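Local structure of proteasome accessory factor B/C (PafBC) (Paenarthrobacter aurescens, 6SJ9) at residues L329-A334 / L587-L592. The protein probably acts as a transcriptional regulator of the bacterial DNA damage response, pairing winged helix-turn-helix and WYL domains within a single chain. Numbering follows the deposited sequence.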
loop_
_atom_site.group_PDB
_atom_site.type_symbol
_atom_site.label_atom_id
_atom_site.label_comp_id
_atom_site.label_asym_id
_atom_site.label_seq_id
_atom_site.Cartn_x
_atom_site.Cartn_y
_atom_site.Cartn_z
ATOM N N LEU A 329 -32.214 0.417 -3.486
ATOM C CA LEU A 329 -31.105 -0.444 -3.852
ATOM C C LEU A 329 -31.258 -0.947 -5.283
ATOM O O LEU A 329 -31.354 -2.144 -5.539
ATOM C CB LEU A 329 -31.106 -1.611 -2.886
ATOM C CG LEU A 329 -30.548 -1.180 -1.554
ATOM C CD1 LEU A 329 -30.915 -2.193 -0.493
ATOM C CD2 LEU A 329 -29.071 -1.039 -1.734
ATOM N N GLU A 330 -31.210 -0.018 -6.228
ATOM C CA GLU A 330 -31.421 -0.335 -7.638
ATOM C C GLU A 330 -30.086 -0.276 -8.365
ATOM O O GLU A 330 -29.505 0.803 -8.505
ATOM C CB GLU A 330 -32.451 0.595 -8.287
ATOM C CG GLU A 330 -33.912 0.271 -7.946
ATOM C CD GLU A 330 -34.879 1.403 -8.291
ATOM O OE1 GLU A 330 -35.169 2.240 -7.407
ATOM O OE2 GLU A 330 -35.347 1.463 -9.450
ATOM N N PHE A 331 -29.601 -1.428 -8.822
ATOM C CA PHE A 331 -28.353 -1.356 -9.576
ATOM C C PHE A 331 -28.654 -1.480 -11.066
ATOM O O PHE A 331 -29.557 -2.237 -11.445
ATOM C CB PHE A 331 -27.383 -2.468 -9.152
ATOM C CG PHE A 331 -26.779 -2.265 -7.781
ATOM C CD1 PHE A 331 -25.657 -1.467 -7.612
ATOM C CD2 PHE A 331 -27.324 -2.883 -6.664
ATOM C CE1 PHE A 331 -25.097 -1.277 -6.366
ATOM C CE2 PHE A 331 -26.768 -2.694 -5.418
ATOM C CZ PHE A 331 -25.650 -1.890 -5.269
ATOM N N PRO A 332 -27.972 -0.759 -11.964
ATOM C CA PRO A 332 -28.210 -0.958 -13.401
ATOM C C PRO A 332 -27.693 -2.313 -13.856
ATOM O O PRO A 332 -26.998 -3.024 -13.129
ATOM C CB PRO A 332 -27.421 0.182 -14.064
ATOM C CG PRO A 332 -27.135 1.157 -12.974
ATOM C CD PRO A 332 -27.010 0.329 -11.726
ATOM N N GLU A 333 -28.014 -2.658 -15.105
ATOM C CA GLU A 333 -27.557 -3.917 -15.693
ATOM C C GLU A 333 -26.043 -3.997 -15.849
ATOM O O GLU A 333 -25.518 -5.017 -16.304
ATOM C CB GLU A 333 -28.228 -4.147 -17.049
ATOM C CG GLU A 333 -29.730 -4.321 -16.949
ATOM C CD GLU A 333 -30.109 -5.623 -16.265
ATOM O OE1 GLU A 333 -29.612 -6.689 -16.685
ATOM O OE2 GLU A 333 -30.883 -5.577 -15.288
ATOM N N ALA A 334 -25.341 -2.928 -15.474
ATOM C CA ALA A 334 -23.886 -2.832 -15.551
ATOM C C ALA A 334 -23.367 -2.974 -16.977
ATOM O O ALA A 334 -22.229 -3.398 -17.180
ATOM C CB ALA A 334 -23.195 -3.850 -14.634
ATOM N N LEU A 587 -19.983 -9.571 1.874
ATOM C CA LEU A 587 -20.532 -8.670 0.867
ATOM C C LEU A 587 -21.341 -7.545 1.515
ATOM O O LEU A 587 -22.165 -7.793 2.398
ATOM C CB LEU A 587 -21.377 -9.489 -0.107
ATOM C CG LEU A 587 -21.870 -8.830 -1.393
ATOM C CD1 LEU A 587 -23.151 -8.038 -1.172
ATOM C CD2 LEU A 587 -20.748 -7.962 -2.014
ATOM N N VAL A 588 -21.031 -6.302 1.165
ATOM C CA VAL A 588 -21.606 -5.134 1.822
ATOM C C VAL A 588 -22.073 -4.172 0.742
ATOM O O VAL A 588 -21.437 -4.055 -0.306
ATOM C CB VAL A 588 -20.599 -4.444 2.762
ATOM C CG1 VAL A 588 -21.198 -3.211 3.361
ATOM C CG2 VAL A 588 -20.121 -5.403 3.844
ATOM N N CYS A 589 -23.221 -3.552 0.950
ATOM C CA CYS A 589 -23.735 -2.519 0.065
ATOM C C CYS A 589 -23.571 -1.177 0.766
ATOM O O CYS A 589 -24.027 -1.020 1.900
ATOM C CB CYS A 589 -25.198 -2.791 -0.280
ATOM S SG CYS A 589 -25.840 -1.606 -1.429
ATOM N N LEU A 590 -22.866 -0.243 0.119
ATOM C CA LEU A 590 -22.512 1.068 0.656
ATOM C C LEU A 590 -23.252 2.142 -0.112
ATOM O O LEU A 590 -23.540 1.966 -1.297
ATOM C CB LEU A 590 -20.994 1.367 0.511
ATOM C CG LEU A 590 -19.979 0.427 1.118
ATOM C CD1 LEU A 590 -18.531 0.844 0.775
ATOM C CD2 LEU A 590 -20.182 0.289 2.603
ATOM N N GLU A 591 -23.512 3.272 0.545
ATOM C CA GLU A 591 -23.758 4.529 -0.151
ATOM C C GLU A 591 -22.547 5.439 0.055
ATOM O O GLU A 591 -22.057 5.586 1.175
ATOM C CB GLU A 591 -25.014 5.246 0.327
ATOM C CG GLU A 591 -25.221 6.575 -0.412
ATOM C CD GLU A 591 -26.510 7.283 -0.033
ATOM O OE1 GLU A 591 -27.269 6.735 0.789
ATOM O OE2 GLU A 591 -26.753 8.396 -0.536
ATOM N N LEU A 592 -22.072 6.027 -1.032
ATOM C CA LEU A 592 -20.946 6.939 -1.066
ATOM C C LEU A 592 -21.421 8.318 -1.486
ATOM O O LEU A 592 -22.241 8.442 -2.399
ATOM C CB LEU A 592 -19.875 6.439 -2.060
ATOM C CG LEU A 592 -19.337 5.012 -1.831
ATOM C CD1 LEU A 592 -18.396 4.583 -2.918
ATOM C CD2 LEU A 592 -18.650 4.868 -0.474
#
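Phe331 reaches Cys589 with the far edge of its ring, as the distances to Cys589 SG show when read outward along the side chain. Phe331 CB is still 7.9 Å from SG and CG 6.5 Å; CE2 closes to 4.2 Å, and CZ ends the approach at 3.9 Å. The bond from CA to CB of Phe331 points toward the strand, and a chi1 of -72°, with CG anti to the carbonyl carbon, leaves CZ as the ring atom nearest SG. The sulfur lies 5.1 Å from the centroid of the Phe331 ring and 80° off its normal, a cysteine sulfur-aromatic contact made at the edge rather than over the face. Strand 586-592 is an inner strand of a four-stranded antiparallel sheet in the second WCX domain, whose 2-3-1-4 order is that of a ferredoxin-like fold. The loop between helices 305-323 and 346-360 runs across one face of this sheet: Phe331 also touches Leu617, Arg607 and Ala609, while Leu329 rests on Leu642 and Glu643 of the edge strand 639-643. Leu329 meets Cys589 through one branch, its CD2 methyl lying 3.3 Å from SG, a tight approach, whereas CD1 is 5.2 Å from the same sulfur. The angle at SG between Leu329 CD2 and Phe331 CZ is about 88°; the methyl and the ring edge thus approach the sulfur roughly at right angles to each other.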